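Local coordinates for protein pyruvate kinase (Pseudomonas aeruginosa, PDB 6QXL) that probably catalyses the last step of glycolysis, transferring the phosphoryl group of phosphoenolpyruvate to ADP to give pyruvate and ATP, at residues Met1-Gly13 against Val329-Lys341. Residues are numbered along the deposited sequence; the frame is centred on the assembly and turned at random.
Sequences MSVRRTKIVATLG and VKAMARVCQGAEK
Glu-340 OE2 takes two bonds from a single residue: Thr-6 OG1 donates to it at 2.7 Å on the anti side of the carboxylate, while Thr-6 N meets it from above the carboxylate plane. The other oxygen, OE1, accepts Arg-5 N at 2.8 Å on its syn side but 34° out of the carboxylate plane, in a nearly straight bond (162°), and a water joins it to Val-3 O. Three donors and a water thus fix the rotation of one carboxylate, a worked example of an acidic side chain on a helix capturing successive backbone N-H groups of the loop that leads into strand 7-11. The Glu-340 side chain is extended beyond CG, which carries both oxygens up to that loop.

In the (βα)8 barrel of pyruvate kinase, the helix that follows the eighth strand packs on the outside of the first: strand 7-11 and helix 325-340 run nearly antiparallel, their axes 9.4 Å apart. Here Ile-8 points at the helix and sets CD1 3.7 Å from Ala-333 CB. The same methyl lies over the centre of one face of the Arg-4 guanidinium. Arg-4 runs along the helix because its chi1 of 163° turns CG away from the backbone N, which brings NE 3.6 Å from Ala-333 CB; NH1 bonds in plane to Thr-6 O and forms a salt bridge with Asp-31. Cys-336 SG packs against Thr-6 CB.

Toward the N-terminus, Gln-337 NE2 donates to Ser-2 O at 2.9 Å, tilted from the carbonyl plane. Beyond it the poorly ordered Met-1 bends its thioether across Lys-341, whose NZ pairs with Glu-259 of the second subunit.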
loop_
_atom_site.group_PDB
_atom_site.type_symbol
_atom_site.label_atom_id
_atom_site.label_comp_id
_atom_site.label_asym_id
_atom_site.label_seq_id
_atom_site.Cartn_x
_atom_site.Cartn_y
_atom_site.Cartn_z
ATOM N N MET A 1 -1.530 11.733 30.751
ATOM C CA MET A 1 -0.794 12.078 29.503
ATOM C C MET A 1 0.681 11.698 29.570
ATOM O O MET A 1 1.274 11.615 30.660
ATOM C CB MET A 1 -0.948 13.610 29.133
ATOM C CG MET A 1 -2.339 14.139 28.870
ATOM S SD MET A 1 -3.142 14.475 27.215
ATOM C CE MET A 1 -2.656 16.133 26.780
ATOM N N SER A 2 1.306 11.476 28.416
ATOM C CA SER A 2 2.735 11.142 28.346
ATOM C C SER A 2 3.593 12.400 28.300
ATOM O O SER A 2 3.125 13.517 28.000
ATOM C CB SER A 2 3.034 10.312 27.110
ATOM O OG SER A 2 2.179 9.206 26.989
ATOM N N VAL A 3 4.864 12.223 28.579
ATOM C CA VAL A 3 5.803 13.306 28.457
ATOM C C VAL A 3 5.816 13.839 27.034
ATOM O O VAL A 3 5.876 13.090 26.066
ATOM C CB VAL A 3 7.212 12.877 28.938
ATOM C CG1 VAL A 3 7.683 11.486 28.477
ATOM C CG2 VAL A 3 8.299 13.912 28.650
ATOM N N ARG A 4 5.719 15.157 26.913
ATOM C CA ARG A 4 5.722 15.814 25.607
ATOM C C ARG A 4 7.009 15.480 24.860
ATOM O O ARG A 4 8.078 15.473 25.435
ATOM C CB ARG A 4 5.600 17.326 25.762
ATOM C CG ARG A 4 5.980 18.149 24.534
ATOM C CD ARG A 4 5.616 19.606 24.756
ATOM N NE ARG A 4 6.235 20.155 25.953
ATOM C CZ ARG A 4 7.441 20.700 26.009
ATOM N NH1 ARG A 4 8.223 20.803 24.938
ATOM N NH2 ARG A 4 7.877 21.188 27.176
ATOM N N ARG A 5 6.878 15.221 23.570
ATOM C CA ARG A 5 7.993 14.897 22.709
ATOM C C ARG A 5 8.443 16.039 21.827
ATOM O O ARG A 5 9.633 16.170 21.542
ATOM C CB ARG A 5 7.636 13.703 21.828
ATOM C CG ARG A 5 7.302 12.429 22.617
ATOM C CD ARG A 5 6.809 11.327 21.646
ATOM N NE ARG A 5 7.858 10.787 20.783
ATOM C CZ ARG A 5 8.782 9.915 21.172
ATOM N NH1 ARG A 5 8.830 9.472 22.418
ATOM N NH2 ARG A 5 9.693 9.476 20.309
ATOM N N THR A 6 7.506 16.856 21.353
ATOM C CA THR A 6 7.855 17.979 20.486
ATOM C C THR A 6 8.494 19.063 21.331
ATOM O O THR A 6 8.030 19.342 22.441
ATOM C CB THR A 6 6.605 18.501 19.748
ATOM O OG1 THR A 6 5.987 17.406 19.052
ATOM C CG2 THR A 6 6.979 19.578 18.754
ATOM N N LYS A 7 9.552 19.673 20.811
ATOM C CA LYS A 7 10.336 20.610 21.608
ATOM C C LYS A 7 9.914 22.038 21.332
ATOM O O LYS A 7 9.411 22.348 20.266
ATOM C CB LYS A 7 11.824 20.415 21.351
ATOM C CG LYS A 7 12.309 18.997 21.615
ATOM C CD LYS A 7 12.044 18.533 23.061
ATOM C CE LYS A 7 12.616 17.140 23.327
ATOM N NZ LYS A 7 14.108 17.099 23.159
ATOM N N ILE A 8 10.117 22.904 22.328
ATOM C CA ILE A 8 9.676 24.297 22.276
ATOM C C ILE A 8 10.867 25.240 22.289
ATOM O O ILE A 8 11.667 25.215 23.214
ATOM C CB ILE A 8 8.756 24.626 23.452
ATOM C CG1 ILE A 8 7.445 23.826 23.326
ATOM C CG2 ILE A 8 8.478 26.128 23.489
ATOM C CD1 ILE A 8 6.486 23.929 24.518
ATOM N N VAL A 9 10.969 26.070 21.260
ATOM C CA VAL A 9 11.961 27.130 21.198
ATOM C C VAL A 9 11.296 28.450 21.571
ATOM O O VAL A 9 10.301 28.838 20.956
ATOM C CB VAL A 9 12.533 27.267 19.795
ATOM C CG1 VAL A 9 13.610 28.340 19.766
ATOM C CG2 VAL A 9 13.072 25.932 19.323
ATOM N N ALA A 10 11.846 29.134 22.571
ATOM C CA ALA A 10 11.286 30.403 23.060
ATOM C C ALA A 10 12.313 31.498 22.851
ATOM O O ALA A 10 13.441 31.398 23.342
ATOM C CB ALA A 10 10.913 30.298 24.520
ATOM N N THR A 11 11.923 32.534 22.112
ATOM C CA THR A 11 12.796 33.675 21.921
ATOM C C THR A 11 12.755 34.553 23.165
ATOM O O THR A 11 11.684 34.800 23.714
ATOM C CB THR A 11 12.368 34.505 20.701
ATOM O OG1 THR A 11 12.492 33.707 19.522
ATOM C CG2 THR A 11 13.277 35.684 20.556
ATOM N N LEU A 12 13.922 35.023 23.590
ATOM C CA LEU A 12 14.010 35.929 24.738
ATOM C C LEU A 12 14.017 37.382 24.304
ATOM O O LEU A 12 14.420 37.726 23.186
ATOM C CB LEU A 12 15.251 35.645 25.567
ATOM C CG LEU A 12 15.364 34.188 26.019
ATOM C CD1 LEU A 12 16.629 34.038 26.852
ATOM C CD2 LEU A 12 14.108 33.717 26.762
ATOM N N GLY A 13 13.562 38.232 25.213
ATOM C CA GLY A 13 13.507 39.669 24.973
ATOM C C GLY A 13 13.056 40.431 26.207
ATOM O O GLY A 13 13.021 39.882 27.309
ATOM N N VAL A 329 3.979 29.567 26.432
ATOM C CA VAL A 329 4.735 28.322 26.502
ATOM C C VAL A 329 3.849 27.197 27.046
ATOM O O VAL A 329 3.810 26.108 26.484
ATOM C CB VAL A 329 5.999 28.486 27.362
ATOM C CG1 VAL A 329 6.624 27.118 27.704
ATOM C CG2 VAL A 329 7.002 29.395 26.658
ATOM N N LYS A 330 3.126 27.469 28.123
ATOM C CA LYS A 330 2.231 26.459 28.694
ATOM C C LYS A 330 1.206 25.969 27.672
ATOM O O LYS A 330 0.994 24.765 27.527
ATOM C CB LYS A 330 1.522 26.974 29.943
ATOM C CG LYS A 330 2.435 27.112 31.135
ATOM C CD LYS A 330 1.648 27.320 32.431
ATOM C CE LYS A 330 2.583 27.610 33.604
ATOM N NZ LYS A 330 1.866 28.281 34.727
ATOM N N ALA A 331 0.605 26.909 26.946
ATOM C CA ALA A 331 -0.426 26.561 25.969
ATOM C C ALA A 331 0.182 25.724 24.836
ATOM O O ALA A 331 -0.364 24.686 24.461
ATOM C CB ALA A 331 -1.080 27.803 25.416
ATOM N N MET A 332 1.313 26.175 24.321
ATOM C CA MET A 332 1.982 25.472 23.256
ATOM C C MET A 332 2.316 24.043 23.678
ATOM O O MET A 332 2.058 23.087 22.936
ATOM C CB MET A 332 3.225 26.259 22.848
ATOM C CG MET A 332 4.029 25.644 21.747
ATOM S SD MET A 332 5.203 26.810 21.074
ATOM C CE MET A 332 4.278 27.411 19.650
ATOM N N ALA A 333 2.834 23.890 24.890
ATOM C CA ALA A 333 3.182 22.567 25.407
ATOM C C ALA A 333 1.961 21.651 25.511
ATOM O O ALA A 333 2.048 20.462 25.227
ATOM C CB ALA A 333 3.871 22.697 26.763
ATOM N N ARG A 334 0.830 22.207 25.908
ATOM C CA ARG A 334 -0.385 21.423 26.079
ATOM C C ARG A 334 -0.905 20.941 24.713
ATOM O O ARG A 334 -1.351 19.802 24.571
ATOM C CB ARG A 334 -1.431 22.279 26.779
ATOM C CG ARG A 334 -2.438 21.487 27.630
ATOM C CD ARG A 334 -3.864 22.104 27.658
ATOM N NE ARG A 334 -3.836 23.579 27.795
ATOM C CZ ARG A 334 -4.260 24.488 26.898
ATOM N NH1 ARG A 334 -4.808 24.120 25.734
ATOM N NH2 ARG A 334 -4.082 25.792 27.166
ATOM N N VAL A 335 -0.812 21.798 23.701
ATOM C CA VAL A 335 -1.297 21.447 22.382
ATOM C C VAL A 335 -0.422 20.350 21.780
ATOM O O VAL A 335 -0.936 19.426 21.144
ATOM C CB VAL A 335 -1.374 22.687 21.482
ATOM C CG1 VAL A 335 -1.742 22.305 20.046
ATOM C CG2 VAL A 335 -2.403 23.659 22.027
ATOM N N CYS A 336 0.886 20.444 22.010
ATOM C CA CYS A 336 1.802 19.411 21.539
ATOM C C CYS A 336 1.441 18.048 22.145
ATOM O O CYS A 336 1.339 17.047 21.439
ATOM C CB CYS A 336 3.243 19.783 21.857
ATOM S SG CYS A 336 3.898 21.131 20.843
ATOM N N GLN A 337 1.214 18.021 23.454
ATOM C CA GLN A 337 0.857 16.770 24.101
ATOM C C GLN A 337 -0.390 16.149 23.506
ATOM O O GLN A 337 -0.435 14.922 23.315
ATOM C CB GLN A 337 0.624 16.953 25.575
ATOM C CG GLN A 337 1.862 16.875 26.426
ATOM C CD GLN A 337 1.403 16.908 27.892
ATOM O OE1 GLN A 337 1.042 17.984 28.352
ATOM N NE2 GLN A 337 1.291 15.727 28.581
ATOM N N GLY A 338 -1.375 16.981 23.187
ATOM C CA GLY A 338 -2.634 16.484 22.641
ATOM C C GLY A 338 -2.442 15.892 21.250
ATOM O O GLY A 338 -2.905 14.794 20.969
ATOM N N ALA A 339 -1.723 16.610 20.392
ATOM C CA ALA A 339 -1.493 16.142 19.054
ATOM C C ALA A 339 -0.662 14.852 19.013
ATOM O O ALA A 339 -0.813 14.039 18.087
ATOM C CB ALA A 339 -0.811 17.226 18.236
ATOM N N GLU A 340 0.209 14.663 20.008
ATOM C CA GLU A 340 1.050 13.470 20.053
ATOM C C GLU A 340 0.274 12.176 20.355
ATOM O O GLU A 340 0.788 11.097 20.084
ATOM C CB GLU A 340 2.210 13.665 21.037
ATOM C CG GLU A 340 3.307 14.559 20.472
ATOM C CD GLU A 340 4.184 15.244 21.527
ATOM O OE1 GLU A 340 4.227 14.796 22.704
ATOM O OE2 GLU A 340 4.839 16.250 21.155
ATOM N N LYS A 341 -0.944 12.283 20.888
ATOM C CA LYS A 341 -1.801 11.110 21.081
ATOM C C LYS A 341 -2.373 10.540 19.779
ATOM O O LYS A 341 -2.785 9.397 19.743
ATOM C CB LYS A 341 -2.953 11.420 22.027
ATOM C CG LYS A 341 -2.528 11.938 23.397
ATOM C CD LYS A 341 -3.698 11.949 24.377
ATOM C CE LYS A 341 -4.855 12.884 23.978
ATOM N NZ LYS A 341 -5.957 12.715 24.942
HETATM O O HOH W 1 3.296 12.781 24.234
#